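Local coordinates for protein hydrazine synthase subunit alpha (Candidatus Kuenenia stuttgartiensis, PDB 5C2V) that condenses hydroxylamine with ammonia to form hydrazine, the second half-reaction of the hydrazine synthase complex, and carries two c-type hemes, at residues G95-G100 with Q104-N109; S207-P212 with T216-I221. All blocks are in the same frame, centred on the assembly; numbering follows the deposited sequence.

Contact 1: residues G95-G100 with Q104-N109; sequences GVHKKG and QIWEMN
This contact closes the beta hairpin of strands 90-97 and 103-109, the two middle strands of a four-stranded antiparallel sheet, consistent with a blade of the propeller in the N-terminal domain. Gly95 and Gln104 form an antiparallel hydrogen-bonded pair. Gly95 N donates to Gln104 O at 2.9 Å. Gln104 N returns a bond to Gly95 O, also 2.9 Å long. The indole of Trp106 adds a third bond: its NE1 reaches Gly95 O at 3.2 Å. This donor stands above the carbonyl plane, not on a lone pair, and its N-H...O angle is a bent 138°. The two donors reach Gly95 O from opposite faces of the carbonyl plane. Trp106 has CG beside its own backbone N (chi1 -53°), which brings CD1 and NE1 to Gly95. Gly95 has no side chain on the face of the sheet where the indole lies, and Trp106 CD1 comes to 3.7 Å from Gly95 N. Beyond the pair, a type I turn runs from His97 to Gly100. His97 CB meets Trp106 CZ2 at 4.0 Å. The His97 ring lies oblique to the six-membered ring of Trp106, with planes at 58°. Phe76 of strand 76-84 meets Trp106 edge-to-face and also touches the His97 ring. The buried carbonyl of Gly95 therefore accepts two N-H groups, and the bent bond from NE1 probably limits how the indole can turn.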
loop_
_atom_site.group_PDB
_atom_site.type_symbol
_atom_site.label_atom_id
_atom_site.label_comp_id
_atom_site.label_asym_id
_atom_site.label_seq_id
_atom_site.Cartn_x
_atom_site.Cartn_y
_atom_site.Cartn_z
ATOM N N GLY D 95 16.915 1.097 35.995
ATOM C CA GLY D 95 16.763 2.174 36.953
ATOM C C GLY D 95 17.780 3.293 36.883
ATOM O O GLY D 95 18.891 3.121 36.377
ATOM N N VAL D 96 17.381 4.453 37.393
ATOM C CA VAL D 96 18.282 5.584 37.553
ATOM C C VAL D 96 18.449 5.882 39.038
ATOM O O VAL D 96 17.511 6.330 39.697
ATOM C CB VAL D 96 17.764 6.841 36.830
ATOM C CG1 VAL D 96 18.786 7.964 36.923
ATOM C CG2 VAL D 96 17.444 6.526 35.380
ATOM N N HIS D 97 19.645 5.627 39.558
ATOM C CA HIS D 97 19.920 5.827 40.976
ATOM C C HIS D 97 19.852 7.308 41.331
ATOM O O HIS D 97 20.211 8.163 40.521
ATOM C CB HIS D 97 21.290 5.252 41.339
ATOM C CG HIS D 97 21.475 5.007 42.806
ATOM N ND1 HIS D 97 20.417 4.853 43.674
ATOM C CD2 HIS D 97 22.598 4.886 43.551
ATOM C CE1 HIS D 97 20.881 4.649 44.895
ATOM N NE2 HIS D 97 22.197 4.664 44.850
ATOM N N LYS D 98 19.390 7.608 42.542
ATOM C CA LYS D 98 19.287 8.991 43.001
ATOM C C LYS D 98 20.659 9.650 43.108
ATOM O O LYS D 98 20.767 10.875 43.147
ATOM C CB LYS D 98 18.566 9.059 44.350
ATOM C CG LYS D 98 17.052 8.936 44.254
ATOM C CD LYS D 98 16.394 9.116 45.614
ATOM C CE LYS D 98 14.879 9.079 45.503
ATOM N NZ LYS D 98 14.216 9.267 46.824
ATOM N N LYS D 99 21.701 8.827 43.158
ATOM C CA LYS D 99 23.071 9.319 43.219
ATOM C C LYS D 99 23.700 9.396 41.830
ATOM O O LYS D 99 24.876 9.730 41.690
ATOM C CB LYS D 99 23.911 8.430 44.138
ATOM C CG LYS D 99 23.371 8.342 45.556
ATOM C CD LYS D 99 24.138 7.327 46.387
ATOM C CE LYS D 99 23.538 7.197 47.778
ATOM N NZ LYS D 99 24.231 6.160 48.591
ATOM N N GLY D 100 22.909 9.084 40.806
ATOM C CA GLY D 100 23.373 9.161 39.432
ATOM C C GLY D 100 23.833 7.834 38.859
ATOM O O GLY D 100 23.481 6.769 39.366
ATOM N N GLN D 104 20.566 2.246 34.174
ATOM C CA GLN D 104 21.324 1.005 34.088
ATOM C C GLN D 104 20.488 -0.203 34.492
ATOM O O GLN D 104 19.320 -0.070 34.859
ATOM C CB GLN D 104 22.570 1.093 34.970
ATOM C CG GLN D 104 23.474 2.287 34.675
ATOM C CD GLN D 104 24.304 2.106 33.417
ATOM O OE1 GLN D 104 24.242 1.068 32.758
ATOM N NE2 GLN D 104 25.095 3.119 33.083
ATOM N N ILE D 105 21.100 -1.380 34.424
ATOM C CA ILE D 105 20.441 -2.614 34.833
ATOM C C ILE D 105 20.767 -2.929 36.289
ATOM O O ILE D 105 21.925 -2.884 36.700
ATOM C CB ILE D 105 20.858 -3.803 33.943
ATOM C CG1 ILE D 105 20.546 -3.506 32.475
ATOM C CG2 ILE D 105 20.157 -5.078 34.388
ATOM C CD1 ILE D 105 19.071 -3.333 32.186
ATOM N N TRP D 106 19.734 -3.234 37.067
ATOM C CA TRP D 106 19.899 -3.561 38.476
ATOM C C TRP D 106 19.117 -4.825 38.806
ATOM O O TRP D 106 18.295 -5.273 38.010
ATOM C CB TRP D 106 19.425 -2.406 39.363
ATOM C CG TRP D 106 20.038 -1.073 39.036
ATOM C CD1 TRP D 106 19.754 -0.281 37.961
ATOM C CD2 TRP D 106 21.017 -0.366 39.807
ATOM N NE1 TRP D 106 20.506 0.867 38.006
ATOM C CE2 TRP D 106 21.289 0.840 39.131
ATOM C CE3 TRP D 106 21.694 -0.638 40.999
ATOM C CZ2 TRP D 106 22.209 1.773 39.607
ATOM C CZ3 TRP D 106 22.606 0.290 41.471
ATOM C CH2 TRP D 106 22.855 1.479 40.775
ATOM N N GLU D 107 19.379 -5.406 39.971
ATOM C CA GLU D 107 18.560 -6.508 40.463
ATOM C C GLU D 107 18.474 -6.475 41.982
ATOM O O GLU D 107 19.406 -6.034 42.657
ATOM C CB GLU D 107 19.104 -7.863 39.997
ATOM C CG GLU D 107 20.609 -8.038 40.115
ATOM C CD GLU D 107 21.027 -9.491 39.967
ATOM O OE1 GLU D 107 20.270 -10.374 40.421
ATOM O OE2 GLU D 107 22.103 -9.759 39.394
ATOM N N MET D 108 17.349 -6.939 42.516
ATOM C CA MET D 108 17.154 -6.969 43.960
ATOM C C MET D 108 16.150 -8.042 44.363
ATOM O O MET D 108 15.374 -8.521 43.538
ATOM C CB MET D 108 16.687 -5.604 44.472
ATOM C CG MET D 108 15.228 -5.295 44.173
ATOM S SD MET D 108 14.589 -3.903 45.125
ATOM C CE MET D 108 15.649 -2.577 44.553
ATOM N N ASN D 109 16.171 -8.414 45.638
ATOM C CA ASN D 109 15.241 -9.404 46.163
ATOM C C ASN D 109 13.815 -8.869 46.209
ATOM O O ASN D 109 13.596 -7.658 46.184
ATOM C CB ASN D 109 15.677 -9.858 47.557
ATOM C CG ASN D 109 17.065 -10.464 47.565
ATOM O OD1 ASN D 109 17.480 -11.106 46.600
ATOM N ND2 ASN D 109 17.793 -10.262 48.657
#

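Contact 2: residues S207-P212 with T216-I221; sequences SGIEFP and TTIDQI
The Phe211 ring has Thr216 OG1 at its edge, in the ring plane, while Ile218 CD1 comes to it obliquely. Thr216 OG1 lies 3.7 Å from Phe211 CD2 and 3.3 Å from Phe211 CB. This hydroxyl sits between its own backbone N and carbonyl carbon (chi1 58°), and it is hydrogen-bonded to Met118 O. Ile218 CD1 is 3.6 Å from Phe211 CZ. Ile218 CG1 has a similar torsion (chi1 54°) and packs 3.6 Å from Ile209 CB. Ile209 and Ile218 run alongside each other, on the face that also carries Phe211 and Thr216. Strands 209-211 and 216-220 form an antiparallel beta hairpin at one end of a larger sheet, where strand 216-220 also pairs with strand 186-191. Ile209 with Ile218 and Phe211 with Thr216 are its hydrogen-bonded pairs. Ile218 N to Ile209 O is nearly straight at 174°, whereas the return bond from Ile209 N to Ile218 O is weak. On the other face, Glu210 CG lies 3.9 Å from Thr217 CG2 in the non-hydrogen-bonded pair. At the open end, Gly208 CA makes a CA-H...O contact of 3.2 Å with Ile218 O. Next along, Asp219 turns its carboxylate to salt bridges with Arg189 and Arg549.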
loop_
_atom_site.group_PDB
_atom_site.type_symbol
_atom_site.label_atom_id
_atom_site.label_comp_id
_atom_site.label_asym_id
_atom_site.label_seq_id
_atom_site.Cartn_x
_atom_site.Cartn_y
_atom_site.Cartn_z
ATOM N N SER D 207 34.222 -12.138 26.250
ATOM C CA SER D 207 34.883 -10.984 25.659
ATOM C C SER D 207 33.823 -9.997 25.189
ATOM O O SER D 207 32.767 -10.394 24.695
ATOM C CB SER D 207 35.793 -11.399 24.506
ATOM O OG SER D 207 36.538 -10.294 24.024
ATOM N N GLY D 208 34.110 -8.713 25.351
ATOM C CA GLY D 208 33.094 -7.685 25.247
ATOM C C GLY D 208 33.554 -6.516 26.089
ATOM O O GLY D 208 34.755 -6.279 26.222
ATOM N N ILE D 209 32.607 -5.755 26.621
ATOM C CA ILE D 209 32.948 -4.734 27.605
ATOM C C ILE D 209 32.868 -5.324 29.014
ATOM O O ILE D 209 31.856 -5.918 29.392
ATOM C CB ILE D 209 32.029 -3.507 27.493
ATOM C CG1 ILE D 209 32.042 -2.965 26.063
ATOM C CG2 ILE D 209 32.456 -2.429 28.478
ATOM C CD1 ILE D 209 31.023 -1.877 25.810
ATOM N N GLU D 210 33.944 -5.169 29.780
ATOM C CA GLU D 210 34.007 -5.718 31.133
ATOM C C GLU D 210 33.654 -4.686 32.199
ATOM O O GLU D 210 34.067 -3.529 32.125
ATOM C CB GLU D 210 35.399 -6.289 31.421
ATOM C CG GLU D 210 35.602 -7.725 30.965
ATOM C CD GLU D 210 36.906 -8.316 31.473
ATOM O OE1 GLU D 210 37.979 -7.909 30.981
ATOM O OE2 GLU D 210 36.857 -9.184 32.371
ATOM N N PHE D 211 32.893 -5.129 33.196
ATOM C CA PHE D 211 32.559 -4.312 34.357
ATOM C C PHE D 211 33.089 -4.985 35.622
ATOM O O PHE D 211 32.353 -5.701 36.306
ATOM C CB PHE D 211 31.048 -4.096 34.461
ATOM C CG PHE D 211 30.470 -3.276 33.342
ATOM C CD1 PHE D 211 31.234 -2.315 32.700
ATOM C CD2 PHE D 211 29.160 -3.465 32.934
ATOM C CE1 PHE D 211 30.702 -1.560 31.671
ATOM C CE2 PHE D 211 28.623 -2.713 31.906
ATOM C CZ PHE D 211 29.395 -1.759 31.275
ATOM N N PRO D 212 34.380 -4.767 35.923
ATOM C CA PRO D 212 35.091 -5.411 37.034
ATOM C C PRO D 212 34.530 -5.059 38.409
ATOM O O PRO D 212 34.376 -5.946 39.250
ATOM C CB PRO D 212 36.524 -4.877 36.894
ATOM C CG PRO D 212 36.617 -4.361 35.495
ATOM C CD PRO D 212 35.255 -3.850 35.175
ATOM N N THR D 216 30.626 -8.051 36.485
ATOM C CA THR D 216 29.748 -8.432 35.378
ATOM C C THR D 216 30.442 -8.227 34.036
ATOM O O THR D 216 31.430 -7.501 33.953
ATOM C CB THR D 216 28.432 -7.628 35.387
ATOM O OG1 THR D 216 28.724 -6.227 35.315
ATOM C CG2 THR D 216 27.633 -7.909 36.650
ATOM N N THR D 217 29.931 -8.865 32.987
ATOM C CA THR D 217 30.506 -8.675 31.653
ATOM C C THR D 217 29.414 -8.608 30.586
ATOM O O THR D 217 28.434 -9.342 30.658
ATOM C CB THR D 217 31.496 -9.806 31.299
ATOM O OG1 THR D 217 32.458 -9.950 32.351
ATOM C CG2 THR D 217 32.225 -9.502 29.996
ATOM N N ILE D 218 29.573 -7.725 29.602
ATOM C CA ILE D 218 28.569 -7.611 28.544
ATOM C C ILE D 218 29.129 -7.863 27.145
ATOM O O ILE D 218 30.274 -7.513 26.838
ATOM C CB ILE D 218 27.888 -6.225 28.553
ATOM C CG1 ILE D 218 28.929 -5.108 28.477
ATOM C CG2 ILE D 218 27.025 -6.063 29.791
ATOM C CD1 ILE D 218 28.329 -3.721 28.411
ATOM N N ASP D 219 28.296 -8.475 26.307
ATOM C CA ASP D 219 28.623 -8.742 24.910
ATOM C C ASP D 219 27.443 -8.356 24.019
ATOM O O ASP D 219 26.290 -8.599 24.375
ATOM C CB ASP D 219 28.985 -10.216 24.714
ATOM C CG ASP D 219 29.274 -10.561 23.266
ATOM O OD1 ASP D 219 29.962 -9.768 22.589
ATOM O OD2 ASP D 219 28.811 -11.625 22.804
ATOM N N GLN D 220 27.727 -7.760 22.864
ATOM C CA GLN D 220 26.669 -7.292 21.971
ATOM C C GLN D 220 26.305 -8.347 20.930
ATOM O O GLN D 220 27.099 -8.652 20.041
ATOM C CB GLN D 220 27.097 -5.998 21.276
ATOM C CG GLN D 220 26.036 -5.394 20.373
ATOM C CD GLN D 220 26.506 -4.126 19.693
ATOM O OE1 GLN D 220 27.583 -3.608 19.992
ATOM N NE2 GLN D 220 25.700 -3.616 18.769
ATOM N N ILE D 221 25.104 -8.904 21.050
ATOM C CA ILE D 221 24.673 -9.983 20.166
ATOM C C ILE D 221 23.897 -9.543 18.916
ATOM O O ILE D 221 23.710 -10.341 17.998
ATOM C CB ILE D 221 23.801 -10.991 20.935
ATOM C CG1 ILE D 221 22.510 -10.318 21.411
ATOM C CG2 ILE D 221 24.575 -11.565 22.111
ATOM C CD1 ILE D 221 21.610 -11.225 22.217
#

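Contacts 1 and 2 are hairpins that follow each other in the chain with several strands between them. They belong to different antiparallel sheets. Their centres are 18 Å apart, and their nearest atoms are about 6 Å apart without touching. The segment around Met118 and Thr119 meets both: Thr119 OG1 bonds to Gln104 OE1 and Ile105 N of contact 1, while its neighbour Met118 also touches contact 2. Neither contact belongs to a heme or metal site. In contact 1 the His97 side chain is about 10 Å from the bound trimethyl glycine, and Phe76, which packs against this contact, is part of that ligand's pocket.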